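Local coordinates for protein Syntaxin1 (PDB 2XHE) that probably acts as a SNAP receptor (SNARE) of the syntaxin family, binding other SNARE proteins in membrane transport, at residues 7-10 / 11-15; 68-71 / 72-75; 129-132 / 133-136; 161-164 / 165-169. All blocks are in the same frame, centred on the assembly; numbering follows the deposited sequence.

Contact 1 of 4, residues 7-10 / 11-15; sequences LRQM and AAENQ
The backbone N of A12 is shared by two carbonyls of the last helical turn before it. It lies 3.4 Å from R8 O and 3.4 Å from Q9 O. Both hydrogen bonds are weak. The N-H points better at Q9 O, with an angle of 145°, than at R8 O, where it is 126°. The hold of this turn is therefore loose, as where a short helix runs out. The methyl groups of the two alanines pack on the same run of carbonyls. A11 CB sits 3.4 Å from L7 O, and A12 CB 3.5 Å from R8 O. The main side-chain pair is Q9 and E13. The two chains lie side by side and point the same way. Q9 has CG anti to its backbone N (chi1 168°) and stays extended, which carries its amide out alongside the glutamate. E13 is also extended, and its CG rests 3.3 Å from Q9 O. The ends meet loosely: Q9 NE2 is 3.8 Å from E13 OE2, and the amide and carboxylate planes are turned steeply against each other. At that distance the two ends do no more than lie near each other, on an exposed surface. L7 and A11 instead pack on apolar side chains of another protein chain, while R8 and N14 meet its backbone. Binding through an N-terminal peptide of this kind is known in syntaxins. The contact marks the end of helix 5-9, far out from the body of the chain, with the loop leading on toward helix 44-72.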
loop_
_atom_site.group_PDB
_atom_site.type_symbol
_atom_site.label_atom_id
_atom_site.label_comp_id
_atom_site.label_asym_id
_atom_site.label_seq_id
_atom_site.Cartn_x
_atom_site.Cartn_y
_atom_site.Cartn_z
ATOM N N LEU B 7 -4.304 36.377 4.981
ATOM C CA LEU B 7 -4.944 36.521 3.668
ATOM C C LEU B 7 -6.078 37.545 3.710
ATOM O O LEU B 7 -6.174 38.410 2.841
ATOM C CB LEU B 7 -5.464 35.164 3.155
ATOM C CG LEU B 7 -5.764 34.984 1.656
ATOM C CD1 LEU B 7 -7.229 35.169 1.316
ATOM C CD2 LEU B 7 -4.900 35.901 0.794
ATOM N N ARG B 8 -6.932 37.443 4.725
ATOM C CA ARG B 8 -8.072 38.345 4.859
ATOM C C ARG B 8 -7.631 39.766 5.214
ATOM O O ARG B 8 -8.343 40.736 4.946
ATOM C CB ARG B 8 -9.084 37.799 5.875
ATOM C CG ARG B 8 -10.140 36.877 5.265
ATOM C CD ARG B 8 -10.821 36.006 6.317
ATOM N NE ARG B 8 -11.867 35.168 5.736
ATOM C CZ ARG B 8 -12.532 34.231 6.405
ATOM N NH1 ARG B 8 -12.250 34.008 7.682
ATOM N NH2 ARG B 8 -13.477 33.517 5.803
ATOM N N GLN B 9 -6.454 39.885 5.818
ATOM C CA GLN B 9 -5.849 41.189 6.040
ATOM C C GLN B 9 -5.380 41.759 4.708
ATOM O O GLN B 9 -5.620 42.925 4.404
ATOM C CB GLN B 9 -4.664 41.081 6.999
ATOM C CG GLN B 9 -3.803 42.335 7.058
ATOM C CD GLN B 9 -2.458 42.090 7.721
ATOM O OE1 GLN B 9 -2.211 41.013 8.267
ATOM N NE2 GLN B 9 -1.580 43.089 7.671
ATOM N N MET B 10 -4.721 40.918 3.914
ATOM C CA MET B 10 -4.139 41.328 2.637
ATOM C C MET B 10 -5.170 41.422 1.505
ATOM O O MET B 10 -4.815 41.664 0.351
ATOM C CB MET B 10 -3.000 40.374 2.247
ATOM C CG MET B 10 -1.820 40.382 3.222
ATOM S SD MET B 10 -0.668 39.007 2.991
ATOM C CE MET B 10 0.581 39.406 4.221
ATOM N N ALA B 11 -6.443 41.233 1.838
ATOM C CA ALA B 11 -7.509 41.320 0.846
ATOM C C ALA B 11 -8.456 42.470 1.168
ATOM O O ALA B 11 -9.242 42.897 0.320
ATOM C CB ALA B 11 -8.271 40.009 0.767
ATOM N N ALA B 12 -8.372 42.964 2.401
ATOM C CA ALA B 12 -9.186 44.093 2.842
ATOM C C ALA B 12 -8.458 45.419 2.614
ATOM O O ALA B 12 -9.017 46.491 2.852
ATOM C CB ALA B 12 -9.568 43.936 4.311
ATOM N N GLU B 13 -7.211 45.333 2.153
ATOM C CA GLU B 13 -6.414 46.510 1.805
ATOM C C GLU B 13 -6.576 46.856 0.326
ATOM O O GLU B 13 -5.673 47.416 -0.299
ATOM C CB GLU B 13 -4.934 46.272 2.114
ATOM C CG GLU B 13 -4.623 46.002 3.577
ATOM C CD GLU B 13 -3.160 45.656 3.802
ATOM O OE1 GLU B 13 -2.401 45.609 2.809
ATOM O OE2 GLU B 13 -2.773 45.428 4.968
ATOM N N ASN B 14 -7.733 46.504 -0.227
ATOM C CA ASN B 14 -8.042 46.764 -1.626
ATOM C C ASN B 14 -9.349 47.542 -1.727
ATOM O O ASN B 14 -9.532 48.363 -2.628
ATOM C CB ASN B 14 -8.158 45.445 -2.397
ATOM C CG ASN B 14 -6.948 44.543 -2.202
ATOM O OD1 ASN B 14 -7.081 43.324 -2.076
ATOM N ND2 ASN B 14 -5.762 45.141 -2.171
ATOM N N GLN B 15 -10.248 47.272 -0.783
ATOM C CA GLN B 15 -11.548 47.931 -0.715
ATOM C C GLN B 15 -11.511 49.130 0.232
ATOM O O GLN B 15 -11.760 48.998 1.431
ATOM C CB GLN B 15 -12.618 46.940 -0.250
ATOM C CG GLN B 15 -12.669 45.647 -1.053
ATOM C CD GLN B 15 -13.583 44.611 -0.424
ATOM O OE1 GLN B 15 -14.231 44.874 0.592
ATOM N NE2 GLN B 15 -13.638 43.424 -1.023
#

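Contact 2 of 4, residues 68-71 / 72-75; sequences AQLH and TESL
A68 O accepts the backbone N of T72 at 3.4 Å, a weak but nearly straight bond. It belongs to the C-terminal end of helix 44-72, the first long helix of the syntaxin N-terminal helical bundle. Q69 O comes next and takes two weak bonds. E73 N approaches it at 2.8 Å, but with a bent N-H angle of 129°. T72 OG1 gives the other, at 3.3 Å from Q69 O. The threonine hydroxyl reaches back because chi1 of 61° sets OG1 between the backbone N and the carbonyl carbon. E73 CB lies close by the same carbonyl. L70 O accepts S74 OG at 3.4 Å, a weak side-chain bond to a carbonyl near the end of the helix. The leucine side chain itself packs on K89 and L90 of helix 80-116. H71 and S74 are the buried members. H71 NE2 hydrogen-bonds to the side-chain amide of Q158 in helix 131-171, and the histidine side chain touches M94. Past the turn, S74 packs on L86, and its carbonyl accepts from R215. The helical bonding thus gives way to a tighter turn, closed by S74 N on H71 O at 3.1 Å, from above the carbonyl plane and 66° out of it.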
loop_
_atom_site.group_PDB
_atom_site.type_symbol
_atom_site.label_atom_id
_atom_site.label_comp_id
_atom_site.label_asym_id
_atom_site.label_seq_id
_atom_site.Cartn_x
_atom_site.Cartn_y
_atom_site.Cartn_z
ATOM N N ALA B 68 -25.389 -11.141 20.720
ATOM C CA ALA B 68 -24.247 -11.873 21.261
ATOM C C ALA B 68 -24.487 -12.250 22.725
ATOM O O ALA B 68 -24.447 -13.429 23.082
ATOM C CB ALA B 68 -22.966 -11.063 21.111
ATOM N N GLN B 69 -24.748 -11.251 23.565
ATOM C CA GLN B 69 -25.024 -11.492 24.982
ATOM C C GLN B 69 -26.266 -12.351 25.204
ATOM O O GLN B 69 -26.216 -13.359 25.909
ATOM C CB GLN B 69 -25.174 -10.175 25.739
ATOM C CG GLN B 69 -23.948 -9.298 25.679
ATOM C CD GLN B 69 -24.128 -8.013 26.451
ATOM O OE1 GLN B 69 -25.167 -7.791 27.077
ATOM N NE2 GLN B 69 -23.113 -7.153 26.413
ATOM N N LEU B 70 -27.380 -11.947 24.603
ATOM C CA LEU B 70 -28.638 -12.670 24.768
ATOM C C LEU B 70 -28.495 -14.176 24.539
ATOM O O LEU B 70 -29.268 -14.967 25.081
ATOM C CB LEU B 70 -29.719 -12.091 23.851
ATOM C CG LEU B 70 -30.183 -10.662 24.130
ATOM C CD1 LEU B 70 -31.375 -10.316 23.250
ATOM C CD2 LEU B 70 -30.536 -10.492 25.603
ATOM N N HIS B 71 -27.508 -14.568 23.738
ATOM C CA HIS B 71 -27.260 -15.978 23.452
ATOM C C HIS B 71 -26.475 -16.673 24.561
ATOM O O HIS B 71 -26.907 -17.708 25.081
ATOM C CB HIS B 71 -26.516 -16.139 22.127
ATOM C CG HIS B 71 -27.415 -16.252 20.939
ATOM N ND1 HIS B 71 -28.422 -17.191 20.855
ATOM C CD2 HIS B 71 -27.452 -15.557 19.779
ATOM C CE1 HIS B 71 -29.045 -17.063 19.699
ATOM N NE2 HIS B 71 -28.477 -16.077 19.026
ATOM N N THR B 72 -25.318 -16.109 24.907
ATOM C CA THR B 72 -24.453 -16.687 25.933
ATOM C C THR B 72 -25.069 -16.522 27.316
ATOM O O THR B 72 -24.584 -17.086 28.299
ATOM C CB THR B 72 -23.041 -16.051 25.932
ATOM O OG1 THR B 72 -23.139 -14.647 26.210
ATOM C CG2 THR B 72 -22.338 -16.274 24.584
ATOM N N GLU B 73 -26.145 -15.743 27.377
ATOM C CA GLU B 73 -26.865 -15.506 28.620
ATOM C C GLU B 73 -27.942 -16.574 28.828
ATOM O O GLU B 73 -28.331 -16.861 29.962
ATOM C CB GLU B 73 -27.476 -14.100 28.612
ATOM C CG GLU B 73 -27.963 -13.602 29.966
ATOM C CD GLU B 73 -28.490 -12.175 29.912
ATOM O OE1 GLU B 73 -27.923 -11.355 29.154
ATOM O OE2 GLU B 73 -29.472 -11.875 30.630
ATOM N N SER B 74 -28.415 -17.165 27.734
ATOM C CA SER B 74 -29.377 -18.262 27.821
ATOM C C SER B 74 -28.691 -19.569 28.212
ATOM O O SER B 74 -29.301 -20.635 28.166
ATOM C CB SER B 74 -30.158 -18.431 26.515
ATOM O OG SER B 74 -31.172 -17.451 26.390
ATOM N N LEU B 75 -27.419 -19.483 28.587
ATOM C CA LEU B 75 -26.739 -20.619 29.192
ATOM C C LEU B 75 -27.103 -20.648 30.669
ATOM O O LEU B 75 -27.024 -19.627 31.356
ATOM C CB LEU B 75 -25.225 -20.526 29.001
ATOM C CG LEU B 75 -24.396 -21.676 29.586
ATOM C CD1 LEU B 75 -23.174 -21.982 28.722
ATOM C CD2 LEU B 75 -23.990 -21.380 31.027
#

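Contact 3 of 4, residues 129-132 / 133-136; sequences VSTD and LRIR
L133, D132 and R134 carry this contact at the start of helix 131-171. L133 is held at both backbone and side chain. Its N-H is taken by the hydroxyl of S130, the N-cap residue, with L133 N 3.2 Å from S130 OG and an angle of 168°. Chi1 of 90° swings that hydroxyl over the first turn. L133 turns its branch away from its own N (chi1 178°) and lays it across V129 at about a right angle, and L133 CD2 lies 3.5 Å from V129 CG1. An alanine at S130 would remove the hydroxyl and is likely to leave the N-H of L133 without its capping acceptor, fraying the first turn. R134 N closes the first full turn on S130 O at 2.9 Å. Its CG lies 3.9 Å from V129 CB, and the chain bends at chi3 to carry the guanidinium past the hydroxyl of T131. R134 NH2 hydrogen-bonds to the backbone of another protein chain, and NH1 forms a salt bridge with an acidic side chain there. D132 O accepts R136 N at 3.0 Å. The D132 carboxylate pairs with a basic side chain of that other chain, and R136 NH1 bonds to N115 OD1. The charge of D132 would probably interact favourably with the positive end of the helix dipole. The whole is a serine N-cap, opening the third long helix of the syntaxin N-terminal bundle.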
loop_
_atom_site.group_PDB
_atom_site.type_symbol
_atom_site.label_atom_id
_atom_site.label_comp_id
_atom_site.label_asym_id
_atom_site.label_seq_id
_atom_site.Cartn_x
_atom_site.Cartn_y
_atom_site.Cartn_z
ATOM N N VAL B 129 -16.817 9.543 -17.498
ATOM C CA VAL B 129 -18.165 9.321 -16.988
ATOM C C VAL B 129 -18.832 10.645 -16.603
ATOM O O VAL B 129 -18.891 11.575 -17.403
ATOM C CB VAL B 129 -18.169 8.326 -15.808
ATOM C CG1 VAL B 129 -19.587 7.873 -15.482
ATOM C CG2 VAL B 129 -17.329 7.121 -16.154
ATOM N N SER B 130 -19.334 10.735 -15.381
ATOM C CA SER B 130 -20.122 11.887 -14.989
ATOM C C SER B 130 -20.237 11.897 -13.483
ATOM O O SER B 130 -20.654 10.909 -12.882
ATOM C CB SER B 130 -21.515 11.812 -15.612
ATOM O OG SER B 130 -22.418 11.121 -14.765
ATOM N N THR B 131 -19.867 13.019 -12.877
ATOM C CA THR B 131 -19.762 13.102 -11.428
ATOM C C THR B 131 -20.953 12.419 -10.734
ATOM O O THR B 131 -20.786 11.762 -9.708
ATOM C CB THR B 131 -19.557 14.571 -10.966
ATOM O OG1 THR B 131 -18.583 15.207 -11.809
ATOM C CG2 THR B 131 -19.073 14.628 -9.523
ATOM N N ASP B 132 -22.144 12.547 -11.315
ATOM C CA ASP B 132 -23.336 11.866 -10.802
ATOM C C ASP B 132 -23.092 10.362 -10.703
ATOM O O ASP B 132 -23.173 9.776 -9.623
ATOM C CB ASP B 132 -24.545 12.115 -11.715
ATOM C CG ASP B 132 -24.745 13.586 -12.045
ATOM O OD1 ASP B 132 -24.055 14.096 -12.960
ATOM O OD2 ASP B 132 -25.602 14.230 -11.397
ATOM N N LEU B 133 -22.789 9.748 -11.844
ATOM C CA LEU B 133 -22.615 8.300 -11.927
ATOM C C LEU B 133 -21.360 7.813 -11.189
ATOM O O LEU B 133 -21.361 6.727 -10.602
ATOM C CB LEU B 133 -22.624 7.839 -13.394
ATOM C CG LEU B 133 -22.411 6.347 -13.664
ATOM C CD1 LEU B 133 -23.403 5.505 -12.898
ATOM C CD2 LEU B 133 -22.514 6.061 -15.143
ATOM N N ARG B 134 -20.299 8.617 -11.210
ATOM C CA ARG B 134 -19.090 8.296 -10.458
ATOM C C ARG B 134 -19.382 8.165 -8.962
ATOM O O ARG B 134 -19.001 7.169 -8.335
ATOM C CB ARG B 134 -18.009 9.348 -10.698
ATOM C CG ARG B 134 -17.346 9.272 -12.071
ATOM C CD ARG B 134 -16.371 10.426 -12.267
ATOM N NE ARG B 134 -15.436 10.519 -11.150
ATOM C CZ ARG B 134 -14.929 11.659 -10.693
ATOM N NH1 ARG B 134 -15.271 12.811 -11.257
ATOM N NH2 ARG B 134 -14.092 11.646 -9.665
ATOM N N ILE B 135 -20.057 9.175 -8.404
ATOM C CA ILE B 135 -20.469 9.185 -7.003
ATOM C C ILE B 135 -21.366 8.000 -6.677
ATOM O O ILE B 135 -21.152 7.299 -5.691
ATOM C CB ILE B 135 -21.206 10.492 -6.647
ATOM C CG1 ILE B 135 -20.207 11.640 -6.515
ATOM C CG2 ILE B 135 -22.000 10.346 -5.353
ATOM C CD1 ILE B 135 -20.824 13.008 -6.651
ATOM N N ARG B 136 -22.372 7.776 -7.510
ATOM C CA ARG B 136 -23.267 6.644 -7.311
ATOM C C ARG B 136 -22.494 5.326 -7.230
ATOM O O ARG B 136 -22.764 4.487 -6.371
ATOM C CB ARG B 136 -24.298 6.576 -8.439
ATOM C CG ARG B 136 -25.228 7.779 -8.525
ATOM C CD ARG B 136 -26.157 7.678 -9.733
ATOM N NE ARG B 136 -27.499 8.133 -9.394
ATOM C CZ ARG B 136 -28.443 7.350 -8.887
ATOM N NH1 ARG B 136 -28.192 6.065 -8.678
ATOM N NH2 ARG B 136 -29.634 7.854 -8.589
#

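Contact 4 of 4, residues 161-164 / 165-169; sequences NKRR and YGENV
R163 and E167, one turn apart on helix 131-171, lie side by side and point the same way. The helix is the third long one of the syntaxin N-terminal bundle, and here it nears its end and widens into a pi-type turn at 167-169. R163 starts out trans to its own N (chi1 174°) and then bends at chi3. E167 has CG beside its backbone N (chi1 -73°) and is extended beyond it. This lays the carboxylate along the aliphatic start of the arginine, with E167 OE2 3.7 Å from R163 CG. The charged ends stay apart: R163 NH1 is 5.2 Å from E167 OE1, so any attraction is probably weak. The guanidinium and carboxylate planes are steeply turned against each other. With an alanine at E167, R163 would probably lose the cover over its CG and the negative charge near its guanidinium, and be freer to turn. R164 has CG between the backbone N and the carbonyl carbon (chi1 60°), 3.6 Å from Y165 N. The chain bends at chi3 and the guanidinium turns back along the helix. N168 N makes a weak bond to R164 O at 3.2 Å. The N atoms of G166 and V169 have no bond to the turn before, and the helix is kinked there. Outside the segments, K162 NZ forms a salt bridge with E223, and Y165 packs on R215 and I219, all in helix 214-237. The firmer bond is E167 N to R163 O, 3.3 Å long, with the donor tilted from the carbonyl plane.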
loop_
_atom_site.group_PDB
_atom_site.type_symbol
_atom_site.label_atom_id
_atom_site.label_comp_id
_atom_site.label_asym_id
_atom_site.label_seq_id
_atom_site.Cartn_x
_atom_site.Cartn_y
_atom_site.Cartn_z
ATOM N N ASN B 161 -22.695 -19.504 18.136
ATOM C CA ASN B 161 -23.601 -19.871 19.221
ATOM C C ASN B 161 -24.349 -21.179 18.959
ATOM O O ASN B 161 -24.621 -21.928 19.893
ATOM C CB ASN B 161 -24.587 -18.732 19.537
ATOM C CG ASN B 161 -24.071 -17.785 20.622
ATOM O OD1 ASN B 161 -23.994 -16.572 20.421
ATOM N ND2 ASN B 161 -23.721 -18.339 21.775
ATOM N N LYS B 162 -24.670 -21.458 17.696
ATOM C CA LYS B 162 -25.396 -22.679 17.350
ATOM C C LYS B 162 -24.551 -23.933 17.568
ATOM O O LYS B 162 -25.081 -25.022 17.805
ATOM C CB LYS B 162 -25.888 -22.634 15.905
ATOM C CG LYS B 162 -26.513 -23.938 15.434
ATOM C CD LYS B 162 -26.322 -24.110 13.945
ATOM C CE LYS B 162 -26.282 -25.575 13.551
ATOM N NZ LYS B 162 -25.568 -25.756 12.250
ATOM N N ARG B 163 -23.234 -23.774 17.477
ATOM C CA ARG B 163 -22.309 -24.879 17.698
ATOM C C ARG B 163 -22.249 -25.240 19.182
ATOM O O ARG B 163 -22.228 -26.418 19.538
ATOM C CB ARG B 163 -20.918 -24.529 17.155
ATOM C CG ARG B 163 -19.830 -25.549 17.463
ATOM C CD ARG B 163 -18.623 -25.390 16.531
ATOM N NE ARG B 163 -18.377 -23.998 16.151
ATOM C CZ ARG B 163 -17.832 -23.084 16.948
ATOM N NH1 ARG B 163 -17.482 -23.399 18.190
ATOM N NH2 ARG B 163 -17.649 -21.847 16.508
ATOM N N ARG B 164 -22.235 -24.224 20.042
ATOM C CA ARG B 164 -22.229 -24.443 21.487
ATOM C C ARG B 164 -23.646 -24.541 22.063
ATOM O O ARG B 164 -23.826 -24.944 23.213
ATOM C CB ARG B 164 -21.429 -23.353 22.210
ATOM C CG ARG B 164 -21.951 -21.942 22.002
ATOM C CD ARG B 164 -21.527 -21.017 23.137
ATOM N NE ARG B 164 -20.079 -20.985 23.336
ATOM C CZ ARG B 164 -19.286 -19.984 22.958
ATOM N NH1 ARG B 164 -17.981 -20.048 23.188
ATOM N NH2 ARG B 164 -19.796 -18.918 22.355
ATOM N N TYR B 165 -24.641 -24.171 21.260
ATOM C CA TYR B 165 -26.050 -24.302 21.634
ATOM C C TYR B 165 -26.494 -25.728 21.374
ATOM O O TYR B 165 -27.681 -26.040 21.404
ATOM C CB TYR B 165 -26.912 -23.361 20.799
ATOM C CG TYR B 165 -27.785 -22.417 21.590
ATOM C CD1 TYR B 165 -27.238 -21.335 22.266
ATOM C CD2 TYR B 165 -29.159 -22.590 21.632
ATOM C CE1 TYR B 165 -28.033 -20.460 22.977
ATOM C CE2 TYR B 165 -29.963 -21.724 22.337
ATOM C CZ TYR B 165 -29.396 -20.659 23.010
ATOM O OH TYR B 165 -30.200 -19.793 23.719
ATOM N N GLY B 166 -25.522 -26.582 21.086
ATOM C CA GLY B 166 -25.764 -27.996 20.903
ATOM C C GLY B 166 -24.778 -28.766 21.749
ATOM O O GLY B 166 -25.096 -29.833 22.262
ATOM N N GLU B 167 -23.578 -28.211 21.902
ATOM C CA GLU B 167 -22.526 -28.843 22.695
ATOM C C GLU B 167 -22.790 -28.712 24.191
ATOM O O GLU B 167 -23.118 -29.689 24.864
ATOM C CB GLU B 167 -21.159 -28.236 22.368
ATOM C CG GLU B 167 -20.596 -28.631 21.010
ATOM C CD GLU B 167 -19.245 -27.987 20.729
ATOM O OE1 GLU B 167 -18.797 -27.157 21.551
ATOM O OE2 GLU B 167 -18.634 -28.309 19.686
ATOM N N ASN B 168 -22.638 -27.495 24.705
ATOM C CA ASN B 168 -22.781 -27.242 26.136
ATOM C C ASN B 168 -24.222 -26.962 26.576
ATOM O O ASN B 168 -24.443 -26.327 27.610
ATOM C CB ASN B 168 -21.863 -26.093 26.580
ATOM C CG ASN B 168 -20.384 -26.455 26.505
ATOM O OD1 ASN B 168 -20.021 -27.600 26.236
ATOM N ND2 ASN B 168 -19.525 -25.472 26.750
ATOM N N VAL B 169 -25.196 -27.426 25.794
ATOM C CA VAL B 169 -26.602 -27.294 26.184
ATOM C C VAL B 169 -27.480 -28.473 25.754
ATOM O O VAL B 169 -28.236 -29.008 26.562
ATOM C CB VAL B 169 -27.238 -25.971 25.694
ATOM C CG1 VAL B 169 -28.752 -26.032 25.841
ATOM C CG2 VAL B 169 -26.677 -24.782 26.468
#

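All four contacts are local, each within one continuous run, so none closes a long loop. They follow in series and neither nest nor cross. Contact 1 ends the short helix 5-9, its centre about 38 Å from that of contact 3 and farther from the others. Contact 2 ends helix 44-72. Contact 3 starts helix 131-171 and contact 4 lies near its other end, their centres about 48 Å apart. Contacts 2 and 4 meet directly, centres about 11 Å apart: H71 and T72 pack on N161, and S74 packs on Y165. That meeting ties the end of helix 44-72 to helix 131-171.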